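A putative transcriptional regulator (Rhodococcus sp., PDB 2HKU) probably binds DNA at cis-regulatory regions as a transcription factor of the TetR family. Local coordinates at residues A[21-33]-A[44-56]. Sequence-based numbering, arbitrary orientation.
Sequences TRDALFTAATELF and QICAAAGAHPNQV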
loop_
_atom_site.group_PDB
_atom_site.type_symbol
_atom_site.label_atom_id
_atom_site.label_comp_id
_atom_site.label_asym_id
_atom_site.label_seq_id
_atom_site.Cartn_x
_atom_site.Cartn_y
_atom_site.Cartn_z
ATOM N N THR A 21 30.876 8.597 -11.000
ATOM C CA THR A 21 30.760 7.395 -10.169
ATOM C C THR A 21 29.442 7.478 -9.399
ATOM O O THR A 21 28.750 6.454 -9.292
ATOM C CB THR A 21 31.924 7.191 -9.183
ATOM O OG1 THR A 21 33.131 7.686 -9.763
ATOM C CG2 THR A 21 32.083 5.690 -8.876
ATOM N N ARG A 22 29.095 8.679 -8.883
ATOM C CA ARG A 22 27.729 8.942 -8.403
ATOM C C ARG A 22 26.658 8.314 -9.322
ATOM O O ARG A 22 25.825 7.504 -8.844
ATOM C CB ARG A 22 27.443 10.432 -8.064
ATOM C CG ARG A 22 25.919 10.763 -7.962
ATOM C CD ARG A 22 25.564 12.088 -7.265
ATOM N NE ARG A 22 24.928 11.970 -5.926
ATOM C CZ ARG A 22 23.658 11.576 -5.648
ATOM N NH1 ARG A 22 22.794 11.187 -6.600
ATOM N NH2 ARG A 22 23.235 11.558 -4.363
ATOM N N ASP A 23 26.701 8.635 -10.626
ATOM C CA ASP A 23 25.726 8.093 -11.583
ATOM C C ASP A 23 25.845 6.571 -11.818
ATOM O O ASP A 23 24.811 5.863 -11.957
ATOM C CB ASP A 23 25.745 8.821 -12.943
ATOM C CG ASP A 23 25.420 10.301 -12.838
ATOM O OD1 ASP A 23 24.651 10.724 -11.934
ATOM O OD2 ASP A 23 25.934 11.060 -13.702
ATOM N N ALA A 24 27.089 6.076 -11.845
ATOM C CA ALA A 24 27.326 4.642 -12.027
ATOM C C ALA A 24 26.673 3.843 -10.875
ATOM O O ALA A 24 26.020 2.837 -11.093
ATOM C CB ALA A 24 28.856 4.313 -12.147
ATOM N N LEU A 25 26.879 4.318 -9.667
ATOM C CA LEU A 25 26.290 3.720 -8.444
ATOM C C LEU A 25 24.748 3.717 -8.476
ATOM O O LEU A 25 24.066 2.674 -8.274
ATOM C CB LEU A 25 26.823 4.465 -7.218
ATOM C CG LEU A 25 28.188 3.985 -6.741
ATOM C CD1 LEU A 25 28.665 4.902 -5.627
ATOM C CD2 LEU A 25 28.107 2.544 -6.208
ATOM N N PHE A 26 24.225 4.879 -8.857
ATOM C CA PHE A 26 22.800 5.085 -8.900
ATOM C C PHE A 26 22.135 4.139 -9.846
ATOM O O PHE A 26 21.153 3.491 -9.499
ATOM C CB PHE A 26 22.450 6.546 -9.163
ATOM C CG PHE A 26 21.068 6.935 -8.620
ATOM C CD1 PHE A 26 20.919 7.333 -7.298
ATOM C CD2 PHE A 26 19.931 6.899 -9.434
ATOM C CE1 PHE A 26 19.674 7.697 -6.806
ATOM C CE2 PHE A 26 18.679 7.274 -8.922
ATOM C CZ PHE A 26 18.565 7.676 -7.649
ATOM N N THR A 27 22.688 4.013 -11.057
ATOM C CA THR A 27 22.172 3.084 -12.051
ATOM C C THR A 27 22.248 1.623 -11.612
ATOM O O THR A 27 21.314 0.902 -11.805
ATOM C CB THR A 27 22.924 3.301 -13.435
ATOM O OG1 THR A 27 22.603 4.632 -13.890
ATOM C CG2 THR A 27 22.495 2.301 -14.495
ATOM N N ALA A 28 23.387 1.184 -11.068
ATOM C CA ALA A 28 23.551 -0.202 -10.730
ATOM C C ALA A 28 22.546 -0.465 -9.601
ATOM O O ALA A 28 21.797 -1.423 -9.641
ATOM C CB ALA A 28 24.937 -0.433 -10.242
ATOM N N ALA A 29 22.549 0.442 -8.624
ATOM C CA ALA A 29 21.612 0.354 -7.462
ATOM C C ALA A 29 20.211 0.261 -7.933
ATOM O O ALA A 29 19.459 -0.608 -7.472
ATOM C CB ALA A 29 21.765 1.534 -6.550
ATOM N N THR A 30 19.822 1.121 -8.848
ATOM C CA THR A 30 18.494 1.109 -9.360
ATOM C C THR A 30 18.159 -0.249 -9.965
ATOM O O THR A 30 17.157 -0.816 -9.665
ATOM C CB THR A 30 18.250 2.246 -10.378
ATOM O OG1 THR A 30 18.449 3.509 -9.805
ATOM C CG2 THR A 30 16.909 2.197 -10.944
ATOM N N GLU A 31 18.996 -0.780 -10.825
ATOM C CA GLU A 31 18.634 -2.065 -11.455
ATOM C C GLU A 31 18.476 -3.183 -10.433
ATOM O O GLU A 31 17.561 -3.980 -10.510
ATOM C CB GLU A 31 19.711 -2.523 -12.475
ATOM C CG GLU A 31 19.027 -3.525 -13.483
ATOM C CD GLU A 31 19.998 -4.263 -14.445
ATOM O OE1 GLU A 31 21.229 -3.912 -14.449
ATOM O OE2 GLU A 31 19.516 -5.209 -15.162
ATOM N N LEU A 32 19.439 -3.257 -9.539
ATOM C CA LEU A 32 19.556 -4.401 -8.609
ATOM C C LEU A 32 18.476 -4.349 -7.562
ATOM O O LEU A 32 17.875 -5.373 -7.261
ATOM C CB LEU A 32 20.930 -4.428 -7.939
ATOM C CG LEU A 32 21.975 -5.031 -8.909
ATOM C CD1 LEU A 32 23.341 -4.682 -8.522
ATOM C CD2 LEU A 32 21.864 -6.576 -9.009
ATOM N N PHE A 33 18.234 -3.145 -7.009
ATOM C CA PHE A 33 17.091 -2.907 -6.079
ATOM C C PHE A 33 15.712 -3.150 -6.681
ATOM O O PHE A 33 14.777 -3.712 -6.004
ATOM C CB PHE A 33 17.143 -1.455 -5.485
ATOM C CG PHE A 33 18.248 -1.244 -4.446
ATOM C CD1 PHE A 33 18.688 -2.323 -3.629
ATOM C CD2 PHE A 33 18.837 0.028 -4.248
ATOM C CE1 PHE A 33 19.700 -2.115 -2.685
ATOM C CE2 PHE A 33 19.828 0.225 -3.331
ATOM C CZ PHE A 33 20.260 -0.818 -2.538
ATOM N N GLN A 44 27.944 -5.906 -4.429
ATOM C CA GLN A 44 27.406 -6.285 -5.710
ATOM C C GLN A 44 27.017 -5.078 -6.528
ATOM O O GLN A 44 27.114 -5.119 -7.736
ATOM C CB GLN A 44 26.149 -7.031 -5.442
ATOM C CG GLN A 44 25.900 -8.144 -6.339
ATOM C CD GLN A 44 24.677 -8.888 -5.908
ATOM O OE1 GLN A 44 23.594 -8.640 -6.401
ATOM N NE2 GLN A 44 24.841 -9.799 -4.970
ATOM N N ILE A 45 26.492 -4.027 -5.861
ATOM C CA ILE A 45 26.227 -2.732 -6.497
ATOM C C ILE A 45 27.549 -2.092 -6.941
ATOM O O ILE A 45 27.645 -1.596 -8.040
ATOM C CB ILE A 45 25.362 -1.764 -5.588
ATOM C CG1 ILE A 45 23.898 -2.248 -5.554
ATOM C CG2 ILE A 45 25.437 -0.334 -6.063
ATOM C CD1 ILE A 45 23.057 -1.744 -4.313
ATOM N N CYS A 46 28.537 -2.114 -6.058
ATOM C CA CYS A 46 29.859 -1.573 -6.324
ATOM C C CYS A 46 30.553 -2.346 -7.444
ATOM O O CYS A 46 31.183 -1.727 -8.320
ATOM C CB CYS A 46 30.702 -1.587 -5.057
ATOM S SG CYS A 46 30.143 -0.387 -3.839
ATOM N N ALA A 47 30.450 -3.683 -7.417
ATOM C CA ALA A 47 31.013 -4.539 -8.504
ATOM C C ALA A 47 30.346 -4.169 -9.845
ATOM O O ALA A 47 31.048 -3.891 -10.837
ATOM C CB ALA A 47 30.882 -6.067 -8.183
ATOM N N ALA A 48 29.005 -4.082 -9.840
ATOM C CA ALA A 48 28.229 -3.622 -10.965
ATOM C C ALA A 48 28.645 -2.226 -11.431
ATOM O O ALA A 48 28.707 -1.963 -12.636
ATOM C CB ALA A 48 26.744 -3.660 -10.660
ATOM N N ALA A 49 28.937 -1.323 -10.508
ATOM C CA ALA A 49 29.225 0.027 -10.919
ATOM C C ALA A 49 30.705 0.312 -11.285
ATOM O O ALA A 49 31.030 1.440 -11.674
ATOM C CB ALA A 49 28.735 1.006 -9.833
ATOM N N GLY A 50 31.608 -0.653 -11.120
ATOM C CA GLY A 50 33.065 -0.353 -11.189
ATOM C C GLY A 50 33.507 0.624 -10.107
ATOM O O GLY A 50 34.443 1.426 -10.290
ATOM N N ALA A 51 32.814 0.571 -8.964
ATOM C CA ALA A 51 33.029 1.514 -7.845
ATOM C C ALA A 51 33.648 0.837 -6.632
ATOM O O ALA A 51 33.536 -0.386 -6.430
ATOM C CB ALA A 51 31.724 2.202 -7.446
ATOM N N HIS A 52 34.344 1.639 -5.840
ATOM C CA HIS A 52 34.885 1.159 -4.599
ATOM C C HIS A 52 33.790 1.351 -3.545
ATOM O O HIS A 52 33.103 2.377 -3.545
ATOM C CB HIS A 52 36.148 1.939 -4.261
ATOM C CG HIS A 52 36.877 1.412 -3.070
ATOM N ND1 HIS A 52 36.455 1.639 -1.779
ATOM C CD2 HIS A 52 37.987 0.648 -2.972
ATOM C CE1 HIS A 52 37.272 1.035 -0.934
ATOM N NE2 HIS A 52 38.219 0.437 -1.630
ATOM N N PRO A 53 33.598 0.365 -2.638
ATOM C CA PRO A 53 32.654 0.588 -1.517
ATOM C C PRO A 53 32.767 1.943 -0.828
ATOM O O PRO A 53 31.776 2.464 -0.380
ATOM C CB PRO A 53 32.959 -0.576 -0.577
ATOM C CG PRO A 53 33.352 -1.698 -1.540
ATOM C CD PRO A 53 34.148 -1.006 -2.632
ATOM N N ASN A 54 33.935 2.556 -0.811
ATOM C CA ASN A 54 34.068 3.922 -0.255
ATOM C C ASN A 54 33.219 5.019 -0.898
ATOM O O ASN A 54 32.899 6.022 -0.254
ATOM C CB ASN A 54 35.515 4.403 -0.368
ATOM C CG ASN A 54 36.409 3.740 0.627
ATOM O OD1 ASN A 54 35.977 3.418 1.748
ATOM N ND2 ASN A 54 37.661 3.519 0.236
ATOM N N GLN A 55 32.946 4.861 -2.189
ATOM C CA GLN A 55 32.209 5.859 -2.939
ATOM C C GLN A 55 30.742 5.860 -2.472
ATOM O O GLN A 55 30.091 6.905 -2.472
ATOM C CB GLN A 55 32.416 5.629 -4.467
ATOM C CG GLN A 55 33.940 5.525 -4.752
ATOM C CD GLN A 55 34.313 5.525 -6.215
ATOM O OE1 GLN A 55 34.431 4.458 -6.851
ATOM N NE2 GLN A 55 34.554 6.723 -6.762
ATOM N N VAL A 56 30.258 4.703 -2.021
ATOM C CA VAL A 56 28.928 4.639 -1.445
ATOM C C VAL A 56 28.773 5.522 -0.201
ATOM O O VAL A 56 27.842 6.328 -0.114
ATOM C CB VAL A 56 28.464 3.186 -1.247
ATOM C CG1 VAL A 56 27.060 3.139 -0.643
ATOM C CG2 VAL A 56 28.444 2.555 -2.581
#
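Gln44 opens the contact by laying its amide oxygen OE1 beside CD2 of Leu32. Ile45 goes deeper, a knob in the hole formed by Ala28, Ala29, Leu32 and Phe33: its side chain and that of Leu32 slide past each other in opposite directions, CG1 meeting CD1 of Leu32, while CG2 touches the backbone N of Ala29 and CD1 ends 3.4 Å from CZ of Phe33, whose ring meets Phe67 edge-to-face. Val40, in the loop before helix 42-49, touches Leu32, Phe33 and Ile45. One turn on, small residues bring the backbones together: Ala48 CB sits 3.7 Å from Ala28 CB, and Ala49 CB presses against Ala24 O, with the CA atoms of Ala24 and Ala49 5.1 Å apart. The axes of segments 21-33 and 44-49 come within 8.4 Å, their directions 123° apart. Gly50, with positive phi, ends the helix in a Schellman motif, and the chain turns so that Ala51 CB touches both Thr21 CG2 and Leu25 CD2. His52 N-caps the next helix: its ND1 accepts from Asn54 N in the ring plane, while its own N donates to Gln55 OE1 (3.0 Å, 168°) on a lone pair, completing a capping box. In Gln55, chi1 of -51° sets CG beside the backbone N, and from there the extended chain brings OE1 to this bond; its side chain crosses that of Thr21 at about a right angle, with OE1 3.3 Å from Thr21 CG2. A leucine here would probably leave the backbone N of His52 without its acceptor and weaken the start of helix 53-60. Val56 CG2 meets CD2 of Leu25 at 3.6 Å; Leu25 is the knob in the other direction, held among Cys46, Ala49, Gln55 and Val56. Helix 21-36 thus backs both helices of the predicted helix-turn-helix, the three-helix arrangement characteristic of the TetR-family DNA-binding domain.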